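PDB 5E9T: UDP-N-acetylglucosamine--peptide N-acetylglucosaminyltransferase stabilizing protein GtfB from Streptococcus gordonii, which stabilises its partner glycosyltransferase GtfA and, in complex with it, binds the serine-rich adhesin GspB as GtfA adds the first GlcNAc from UDP-GlcNAc. Local coordinates for residues B[285-290]-B[311-316]; B[302-307]-B[330-335]; B[49-54]-B[144-149]. All blocks are in the same frame, centred on the assembly; numbering follows the deposited sequence.

Contact 1: B[285-290]-B[311-316]; sequences RKDALI and VFRIAA
R313, I290 and V311 have the most surface buried in this pairing of two parallel strands, 287-290 and 311-315, whose directions differ by 19°. D287 stands beside V311, A288 beside F312, L289 beside R313 and I290 beside I314. R313 bonds to the neighbouring strand through both its N and its O: N donates to A288 O (2.9 Å), and O receives I290 N at 2.8 Å. I290 O accepts A315 N (2.9 Å), so both polar backbone atoms of I290 point at the partner strand. V311 is tied by its N to K286 O and by its O to A288 N. Its side chain runs beside that of D287, both heading the same way, with D287 OD1 next to V311 CB and CG2. This is the strand pair of a beta-alpha-beta unit, with helix 300-306 as the connection, in a sheet consistent with a Rossmann-like domain of the GT-B type. F312 and I314 lie on the face covered by that helix, together with A288 and I290; A288 CB sits over one face of the F312 ring, offset toward its rim, 4.0 Å from CD2. The I290 and I314 side chains run side by side, CG1 to CG1 at 4.0 Å. The other face carries D287, L289, V311 and R313, and helix 341-350 packs on L289 and R313. There the R313 chain, bent at chi2 (-145°), lies alongside D287. Their salt bridge is long, D287 OD1 to R313 NH2 3.6 Å, and purely electrostatic: the oxygen is well out of the guanidinium plane, the carboxylate turned 29° against it.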
loop_
_atom_site.group_PDB
_atom_site.type_symbol
_atom_site.label_atom_id
_atom_site.label_comp_id
_atom_site.label_asym_id
_atom_site.label_seq_id
_atom_site.Cartn_x
_atom_site.Cartn_y
_atom_site.Cartn_z
ATOM N N ARG B 285 14.563 -35.213 -46.659
ATOM C CA ARG B 285 14.236 -36.401 -45.885
ATOM C C ARG B 285 12.881 -36.273 -45.189
ATOM O O ARG B 285 12.095 -35.349 -45.423
ATOM C CB ARG B 285 15.330 -36.737 -44.884
ATOM C CG ARG B 285 15.888 -35.572 -44.177
ATOM C CD ARG B 285 17.317 -35.852 -43.845
ATOM N NE ARG B 285 17.964 -34.664 -43.327
ATOM C CZ ARG B 285 18.832 -34.675 -42.328
ATOM N NH1 ARG B 285 19.142 -35.816 -41.728
ATOM N NH2 ARG B 285 19.374 -33.540 -41.925
ATOM N N LYS B 286 12.632 -37.218 -44.295
ATOM C CA LYS B 286 11.312 -37.714 -43.958
ATOM C C LYS B 286 10.683 -37.012 -42.765
ATOM O O LYS B 286 9.590 -37.402 -42.344
ATOM C CB LYS B 286 11.426 -39.210 -43.646
ATOM C CG LYS B 286 12.548 -39.895 -44.353
ATOM C CD LYS B 286 13.099 -41.088 -43.584
ATOM C CE LYS B 286 14.074 -40.709 -42.561
ATOM N NZ LYS B 286 14.276 -41.750 -41.532
ATOM N N ASP B 287 11.337 -36.006 -42.207
ATOM C CA ASP B 287 11.104 -35.637 -40.821
ATOM C C ASP B 287 10.563 -34.218 -40.681
ATOM O O ASP B 287 10.980 -33.299 -41.395
ATOM C CB ASP B 287 12.398 -35.810 -40.026
ATOM C CG ASP B 287 13.055 -37.163 -40.279
ATOM O OD1 ASP B 287 12.391 -38.195 -40.050
ATOM O OD2 ASP B 287 14.214 -37.205 -40.742
ATOM N N ALA B 288 9.623 -34.061 -39.754
ATOM C CA ALA B 288 9.012 -32.783 -39.428
ATOM C C ALA B 288 9.603 -32.241 -38.138
ATOM O O ALA B 288 10.009 -32.998 -37.253
ATOM C CB ALA B 288 7.492 -32.906 -39.281
ATOM N N LEU B 289 9.688 -30.916 -38.059
ATOM C CA LEU B 289 10.080 -30.244 -36.829
ATOM C C LEU B 289 9.163 -29.056 -36.614
ATOM O O LEU B 289 9.121 -28.151 -37.451
ATOM C CB LEU B 289 11.535 -29.786 -36.875
ATOM C CG LEU B 289 11.877 -28.937 -35.669
ATOM C CD1 LEU B 289 11.819 -29.782 -34.401
ATOM C CD2 LEU B 289 13.243 -28.295 -35.849
ATOM N N ILE B 290 8.427 -29.063 -35.503
ATOM C CA ILE B 290 7.579 -27.943 -35.114
ATOM C C ILE B 290 7.951 -27.522 -33.703
ATOM O O ILE B 290 8.155 -28.368 -32.825
ATOM C CB ILE B 290 6.075 -28.283 -35.173
ATOM C CG1 ILE B 290 5.767 -29.251 -36.318
ATOM C CG2 ILE B 290 5.255 -27.001 -35.282
ATOM C CD1 ILE B 290 6.064 -28.713 -37.695
ATOM N N VAL B 311 7.891 -38.363 -40.583
ATOM C CA VAL B 311 8.119 -38.256 -39.146
ATOM C C VAL B 311 7.718 -36.864 -38.680
ATOM O O VAL B 311 7.986 -35.868 -39.361
ATOM C CB VAL B 311 9.592 -38.544 -38.808
ATOM C CG1 VAL B 311 9.821 -38.474 -37.301
ATOM C CG2 VAL B 311 10.014 -39.895 -39.362
ATOM N N PHE B 312 7.053 -36.786 -37.525
ATOM C CA PHE B 312 6.585 -35.518 -36.965
ATOM C C PHE B 312 7.214 -35.326 -35.593
ATOM O O PHE B 312 6.906 -36.070 -34.655
ATOM C CB PHE B 312 5.057 -35.469 -36.872
ATOM C CG PHE B 312 4.367 -35.256 -38.195
ATOM C CD1 PHE B 312 3.294 -34.394 -38.311
ATOM C CD2 PHE B 312 4.788 -35.918 -39.322
ATOM C CE1 PHE B 312 2.667 -34.206 -39.538
ATOM C CE2 PHE B 312 4.166 -35.730 -40.535
ATOM C CZ PHE B 312 3.108 -34.874 -40.642
ATOM N N ARG B 313 8.084 -34.327 -35.473
ATOM C CA ARG B 313 8.715 -33.994 -34.205
ATOM C C ARG B 313 8.230 -32.627 -33.753
ATOM O O ARG B 313 8.408 -31.633 -34.465
ATOM C CB ARG B 313 10.237 -34.023 -34.312
ATOM C CG ARG B 313 10.742 -35.221 -35.066
ATOM C CD ARG B 313 12.045 -35.721 -34.501
ATOM N NE ARG B 313 12.391 -37.002 -35.094
ATOM C CZ ARG B 313 13.225 -37.140 -36.114
ATOM N NH1 ARG B 313 13.803 -36.071 -36.646
ATOM N NH2 ARG B 313 13.484 -38.344 -36.600
ATOM N N ILE B 314 7.615 -32.584 -32.578
ATOM C CA ILE B 314 7.110 -31.350 -31.997
ATOM C C ILE B 314 7.780 -31.153 -30.651
ATOM O O ILE B 314 7.893 -32.094 -29.856
ATOM C CB ILE B 314 5.579 -31.378 -31.860
ATOM C CG1 ILE B 314 4.968 -31.618 -33.228
ATOM C CG2 ILE B 314 5.056 -30.103 -31.214
ATOM C CD1 ILE B 314 3.593 -31.130 -33.346
ATOM N N ALA B 315 8.225 -29.930 -30.397
ATOM C CA ALA B 315 8.998 -29.645 -29.208
ATOM C C ALA B 315 8.505 -28.374 -28.540
ATOM O O ALA B 315 7.863 -27.515 -29.154
ATOM C CB ALA B 315 10.494 -29.533 -29.523
ATOM N N ALA B 316 8.795 -28.303 -27.249
ATOM C CA ALA B 316 8.605 -27.123 -26.427
ATOM C C ALA B 316 9.554 -27.273 -25.255
ATOM O O ALA B 316 9.977 -28.386 -24.927
ATOM C CB ALA B 316 7.159 -26.990 -25.939
#

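Contact 2: B[302-307]-B[330-335]; sequences TLVQSL and YKNVVL
V304, near the C-terminal end of helix 300-306, faces N332 just ahead of strand 333-336 with their CA atoms 7.4 Å apart, too far for backbone pairing, so side chains make the contact. V304 supplies most of it from the helix; it points toward the 330-335 segment, its two methyls dividing the work. CG1 lies between the backbone N and the carbonyl carbon (chi1 59°) and meets the Y330 ring at its edge, in the plane of the ring, close to CE2; the modelled separation there is too short to be taken literally. CG2, anti to the backbone N, sits among three residues: it is 3.5 Å from Y330 CD2, 3.5 Å from V333 CG2 and 3.7 Å from N332 CG. The side chains of V304 and N332 pass one another, running opposite ways. N332 CG is anti to its own backbone N (chi1 171°), and the amide oxygen OD1 ends up near V304 O. Both are acceptors and do not bond, whereas the other amide atom, ND2, is hydrogen-bonded to L310 O, just before strand 311-315. The Y330 hydroxyl likewise finds its partner outside the segments, in D301 OD2 on the same helix as V304. The ring is thus tied to the helix at its OH and packed against it along one edge. L307, the first residue past the helix, packs on E410. Strand 311-315 is the neighbour of 333-336 in the parallel sheet, and its F312 touches both V304 and V333, while V334 pairs with F312 and I314 by backbone bonds and packs on N447 of the GtfA (Gtf1) chain.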
loop_
_atom_site.group_PDB
_atom_site.type_symbol
_atom_site.label_atom_id
_atom_site.label_comp_id
_atom_site.label_asym_id
_atom_site.label_seq_id
_atom_site.Cartn_x
_atom_site.Cartn_y
_atom_site.Cartn_z
ATOM N N THR B 302 -5.214 -33.882 -38.738
ATOM C CA THR B 302 -5.467 -33.909 -40.173
ATOM C C THR B 302 -4.234 -34.350 -40.964
ATOM O O THR B 302 -4.260 -35.362 -41.674
ATOM C CB THR B 302 -5.927 -32.519 -40.600
ATOM O OG1 THR B 302 -4.823 -31.615 -40.499
ATOM C CG2 THR B 302 -7.023 -32.043 -39.657
ATOM N N LEU B 303 -3.143 -33.581 -40.860
ATOM C CA LEU B 303 -1.967 -33.804 -41.700
ATOM C C LEU B 303 -1.251 -35.111 -41.379
ATOM O O LEU B 303 -0.631 -35.708 -42.267
ATOM C CB LEU B 303 -0.981 -32.646 -41.541
ATOM C CG LEU B 303 -1.452 -31.237 -41.865
ATOM C CD1 LEU B 303 -0.267 -30.274 -41.876
ATOM C CD2 LEU B 303 -2.212 -31.206 -43.184
ATOM N N VAL B 304 -1.301 -35.555 -40.126
ATOM C CA VAL B 304 -0.422 -36.630 -39.683
ATOM C C VAL B 304 -0.954 -37.992 -40.125
ATOM O O VAL B 304 -0.190 -38.853 -40.570
ATOM C CB VAL B 304 -0.234 -36.531 -38.156
ATOM C CG1 VAL B 304 -1.554 -36.620 -37.453
ATOM C CG2 VAL B 304 0.727 -37.573 -37.641
ATOM N N GLN B 305 -2.268 -38.206 -40.032
ATOM C CA GLN B 305 -2.848 -39.448 -40.536
ATOM C C GLN B 305 -2.769 -39.533 -42.053
ATOM O O GLN B 305 -2.701 -40.636 -42.609
ATOM C CB GLN B 305 -4.308 -39.571 -40.092
ATOM C CG GLN B 305 -5.273 -39.105 -41.181
ATOM C CD GLN B 305 -6.707 -39.546 -41.004
ATOM O OE1 GLN B 305 -7.494 -38.892 -40.317
ATOM N NE2 GLN B 305 -7.073 -40.636 -41.667
ATOM N N SER B 306 -2.793 -38.386 -42.740
ATOM C CA SER B 306 -2.911 -38.402 -44.190
ATOM C C SER B 306 -1.570 -38.668 -44.847
ATOM O O SER B 306 -1.520 -39.223 -45.954
ATOM C CB SER B 306 -3.513 -37.085 -44.675
ATOM O OG SER B 306 -2.773 -35.983 -44.181
ATOM N N LEU B 307 -0.476 -38.284 -44.184
ATOM C CA LEU B 307 0.874 -38.624 -44.617
ATOM C C LEU B 307 1.584 -39.374 -43.497
ATOM O O LEU B 307 2.426 -38.805 -42.783
ATOM C CB LEU B 307 1.677 -37.396 -45.010
ATOM C CG LEU B 307 0.999 -36.404 -45.913
ATOM C CD1 LEU B 307 1.768 -35.153 -45.640
ATOM C CD2 LEU B 307 1.089 -36.853 -47.367
ATOM N N TYR B 330 -0.011 -42.169 -32.112
ATOM C CA TYR B 330 0.611 -42.610 -33.350
ATOM C C TYR B 330 2.070 -42.960 -33.100
ATOM O O TYR B 330 2.782 -42.250 -32.384
ATOM C CB TYR B 330 0.542 -41.522 -34.423
ATOM C CG TYR B 330 -0.822 -40.924 -34.692
ATOM C CD1 TYR B 330 -1.986 -41.508 -34.208
ATOM C CD2 TYR B 330 -0.941 -39.770 -35.444
ATOM C CE1 TYR B 330 -3.226 -40.946 -34.461
ATOM C CE2 TYR B 330 -2.167 -39.215 -35.700
ATOM C CZ TYR B 330 -3.306 -39.797 -35.214
ATOM O OH TYR B 330 -4.521 -39.212 -35.489
ATOM N N LYS B 331 2.519 -44.062 -33.697
ATOM C CA LYS B 331 3.955 -44.255 -33.844
ATOM C C LYS B 331 4.543 -43.326 -34.898
ATOM O O LYS B 331 5.762 -43.306 -35.089
ATOM C CB LYS B 331 4.262 -45.713 -34.191
ATOM C CG LYS B 331 4.018 -46.096 -35.643
ATOM C CD LYS B 331 4.433 -47.542 -35.887
ATOM C CE LYS B 331 4.340 -47.922 -37.358
ATOM N NZ LYS B 331 5.373 -47.231 -38.177
ATOM N N ASN B 332 3.680 -42.574 -35.582
ATOM C CA ASN B 332 4.050 -41.657 -36.648
ATOM C C ASN B 332 4.618 -40.353 -36.106
ATOM O O ASN B 332 5.293 -39.628 -36.841
ATOM C CB ASN B 332 2.802 -41.437 -37.513
ATOM C CG ASN B 332 2.948 -40.339 -38.548
ATOM O OD1 ASN B 332 1.945 -39.843 -39.053
ATOM N ND2 ASN B 332 4.175 -39.965 -38.883
ATOM N N VAL B 333 4.374 -40.058 -34.841
ATOM C CA VAL B 333 4.774 -38.802 -34.226
ATOM C C VAL B 333 5.862 -39.081 -33.195
ATOM O O VAL B 333 5.860 -40.124 -32.534
ATOM C CB VAL B 333 3.544 -38.105 -33.604
ATOM C CG1 VAL B 333 3.949 -37.103 -32.559
ATOM C CG2 VAL B 333 2.703 -37.444 -34.704
ATOM N N VAL B 334 6.825 -38.162 -33.095
ATOM C CA VAL B 334 7.805 -38.126 -32.009
ATOM C C VAL B 334 7.716 -36.758 -31.339
ATOM O O VAL B 334 7.776 -35.727 -32.019
ATOM C CB VAL B 334 9.243 -38.376 -32.504
ATOM C CG1 VAL B 334 10.179 -38.683 -31.326
ATOM C CG2 VAL B 334 9.289 -39.481 -33.547
ATOM N N LEU B 335 7.596 -36.741 -30.009
ATOM C CA LEU B 335 7.389 -35.502 -29.262
ATOM C C LEU B 335 8.478 -35.267 -28.225
ATOM O O LEU B 335 8.837 -36.172 -27.463
ATOM C CB LEU B 335 6.010 -35.484 -28.588
ATOM C CG LEU B 335 4.877 -35.541 -29.600
ATOM C CD1 LEU B 335 3.514 -35.333 -28.947
ATOM C CD2 LEU B 335 5.131 -34.505 -30.692
#

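Contact 3: B[49-54]-B[144-149]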
loop_
_atom_site.group_PDB
_atom_site.type_symbol
_atom_site.label_atom_id
_atom_site.label_comp_id
_atom_site.label_asym_id
_atom_site.label_seq_id
_atom_site.Cartn_x
_atom_site.Cartn_y
_atom_site.Cartn_z
ATOM N N LEU B 49 30.760 4.446 -21.228
ATOM C CA LEU B 49 30.371 4.049 -19.880
ATOM C C LEU B 49 31.419 3.202 -19.167
ATOM O O LEU B 49 31.340 3.050 -17.943
ATOM C CB LEU B 49 29.034 3.313 -19.936
ATOM C CG LEU B 49 27.960 4.166 -20.614
ATOM C CD1 LEU B 49 26.637 3.425 -20.716
ATOM C CD2 LEU B 49 27.790 5.485 -19.871
ATOM N N GLY B 50 32.394 2.653 -19.885
ATOM C CA GLY B 50 33.462 1.909 -19.251
ATOM C C GLY B 50 33.262 0.413 -19.174
ATOM O O GLY B 50 34.063 -0.267 -18.521
ATOM N N ASP B 51 32.223 -0.121 -19.810
ATOM C CA ASP B 51 32.021 -1.563 -19.827
ATOM C C ASP B 51 33.160 -2.251 -20.571
ATOM O O ASP B 51 33.713 -1.719 -21.538
ATOM C CB ASP B 51 30.683 -1.907 -20.482
ATOM C CG ASP B 51 29.493 -1.444 -19.663
ATOM O OD1 ASP B 51 29.489 -1.671 -18.435
ATOM O OD2 ASP B 51 28.562 -0.853 -20.249
ATOM N N GLU B 52 33.512 -3.446 -20.101
ATOM C CA GLU B 52 34.553 -4.249 -20.731
ATOM C C GLU B 52 34.004 -4.903 -21.995
ATOM O O GLU B 52 32.945 -5.537 -21.968
ATOM C CB GLU B 52 35.068 -5.306 -19.756
ATOM C CG GLU B 52 36.205 -6.156 -20.280
ATOM C CD GLU B 52 36.399 -7.414 -19.443
ATOM O OE1 GLU B 52 35.466 -7.788 -18.717
ATOM O OE2 GLU B 52 37.478 -8.019 -19.504
ATOM N N GLU B 53 34.717 -4.740 -23.105
ATOM C CA GLU B 53 34.232 -5.225 -24.388
ATOM C C GLU B 53 34.386 -6.738 -24.495
ATOM O O GLU B 53 35.286 -7.340 -23.902
ATOM C CB GLU B 53 34.977 -4.547 -25.540
ATOM C CG GLU B 53 35.034 -3.030 -25.437
ATOM C CD GLU B 53 35.376 -2.362 -26.758
ATOM O OE1 GLU B 53 35.899 -3.048 -27.662
ATOM O OE2 GLU B 53 35.119 -1.147 -26.890
ATOM N N GLY B 54 33.490 -7.346 -25.264
ATOM C CA GLY B 54 33.563 -8.773 -25.510
ATOM C C GLY B 54 33.194 -9.640 -24.329
ATOM O O GLY B 54 33.676 -10.773 -24.230
ATOM N N TYR B 144 24.914 5.662 -16.853
ATOM C CA TYR B 144 25.900 5.687 -15.783
ATOM C C TYR B 144 27.192 5.017 -16.219
ATOM O O TYR B 144 27.187 4.084 -17.027
ATOM C CB TYR B 144 25.384 4.975 -14.528
ATOM C CG TYR B 144 24.040 5.448 -14.039
ATOM C CD1 TYR B 144 22.871 4.858 -14.498
ATOM C CD2 TYR B 144 23.939 6.473 -13.111
ATOM C CE1 TYR B 144 21.636 5.281 -14.052
ATOM C CE2 TYR B 144 22.708 6.904 -12.660
ATOM C CZ TYR B 144 21.560 6.305 -13.131
ATOM O OH TYR B 144 20.332 6.731 -12.680
ATOM N N SER B 145 28.302 5.491 -15.660
ATOM C CA SER B 145 29.555 4.780 -15.829
ATOM C C SER B 145 29.521 3.504 -14.995
ATOM O O SER B 145 28.580 3.243 -14.244
ATOM C CB SER B 145 30.735 5.666 -15.427
ATOM O OG SER B 145 30.809 5.821 -14.019
ATOM N N THR B 146 30.574 2.699 -15.108
ATOM C CA THR B 146 30.653 1.519 -14.260
ATOM C C THR B 146 30.942 1.878 -12.811
ATOM O O THR B 146 30.870 1.000 -11.944
ATOM C CB THR B 146 31.708 0.554 -14.800
ATOM O OG1 THR B 146 32.934 1.259 -15.022
ATOM C CG2 THR B 146 31.233 -0.057 -16.113
ATOM N N ASP B 147 31.266 3.139 -12.536
ATOM C CA ASP B 147 31.413 3.653 -11.185
ATOM C C ASP B 147 30.152 4.336 -10.676
ATOM O O ASP B 147 30.154 4.853 -9.556
ATOM C CB ASP B 147 32.590 4.629 -11.124
ATOM C CG ASP B 147 33.879 4.005 -11.608
ATOM O OD1 ASP B 147 34.228 2.912 -11.116
ATOM O OD2 ASP B 147 34.534 4.598 -12.492
ATOM N N GLY B 148 29.084 4.357 -11.472
ATOM C CA GLY B 148 27.834 4.949 -11.038
ATOM C C GLY B 148 27.750 6.454 -11.156
ATOM O O GLY B 148 27.061 7.093 -10.356
ATOM N N GLN B 149 28.415 7.041 -12.144
ATOM C CA GLN B 149 28.451 8.483 -12.325
ATOM C C GLN B 149 27.651 8.857 -13.564
ATOM O O GLN B 149 27.528 8.062 -14.499
ATOM C CB GLN B 149 29.890 8.976 -12.465
ATOM C CG GLN B 149 30.868 8.216 -11.593
ATOM C CD GLN B 149 31.956 9.100 -11.031
ATOM O OE1 GLN B 149 31.957 10.314 -11.238
ATOM N NE2 GLN B 149 32.892 8.496 -10.310
#
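A loop-to-turn contact joins the segment after helix 44-47 to the beta hairpin formed by strands 138-144 and 150-155 of the long antiparallel sheet. The hairpin end is a type I turn from S145 to G148, closed by G148 N to S145 O (3.0 Å), and S145 N bonds Q149 O across its base. It is also an ST turn: S145 OG, set between its backbone N and carbonyl carbon (chi1 73°), accepts D147 N at 3.1 Å and Q149 N at 3.3 Å, which fixes the hydroxyl oxygen inside the turn. The one hydrogen bond linking loop and turn runs from T146 N to L49 O, 3.0 Å long. L49 lays its side chain beside the carbonyl of Y144, CD2 nearest at 3.2 Å from Y144 O and CB somewhat farther. G50 then leaves the helical conformation with positive phi (94°). Beyond it T146 CG2 meets D51 OD1 (3.3 Å), the two side chains crossing at a slant. R125, in the loop before strand 126-132, serves both sides: its NE is the salt-bridge partner of D51 OD1, and its NH2 bonds Y144 O. The turn also reaches the GtfA (Gtf1) chain, where G148 makes backbone hydrogen bonds and Y144 packs on V173 of that chain. L49 O takes a second, weaker approach beside the T146 bond: a CA-H...O contact from S145 CA at 3.3 Å.

In the fold
Along the chain contact 3 closes first, and contacts 1 and 2 follow with alternating segments. These two adjoin, centres 10 Å apart, in one three-stranded parallel sheet: strand 311-315 is its middle member, flanked by 287-291 and 333-336, and helix 300-306 follows the first strand and precedes the middle one. Contact 3 belongs to another part of the protein, where the long antiparallel sheet meets the loop after helix 44-47; it lies, centre to centre, about 45 Å from contact 1 and about 53 Å from contact 2. Contacts 2 and 3 lie on opposite sides of the chain's centre, yet residues of both touch GtfA, so GtfA contacts are made from well-separated parts of this chain.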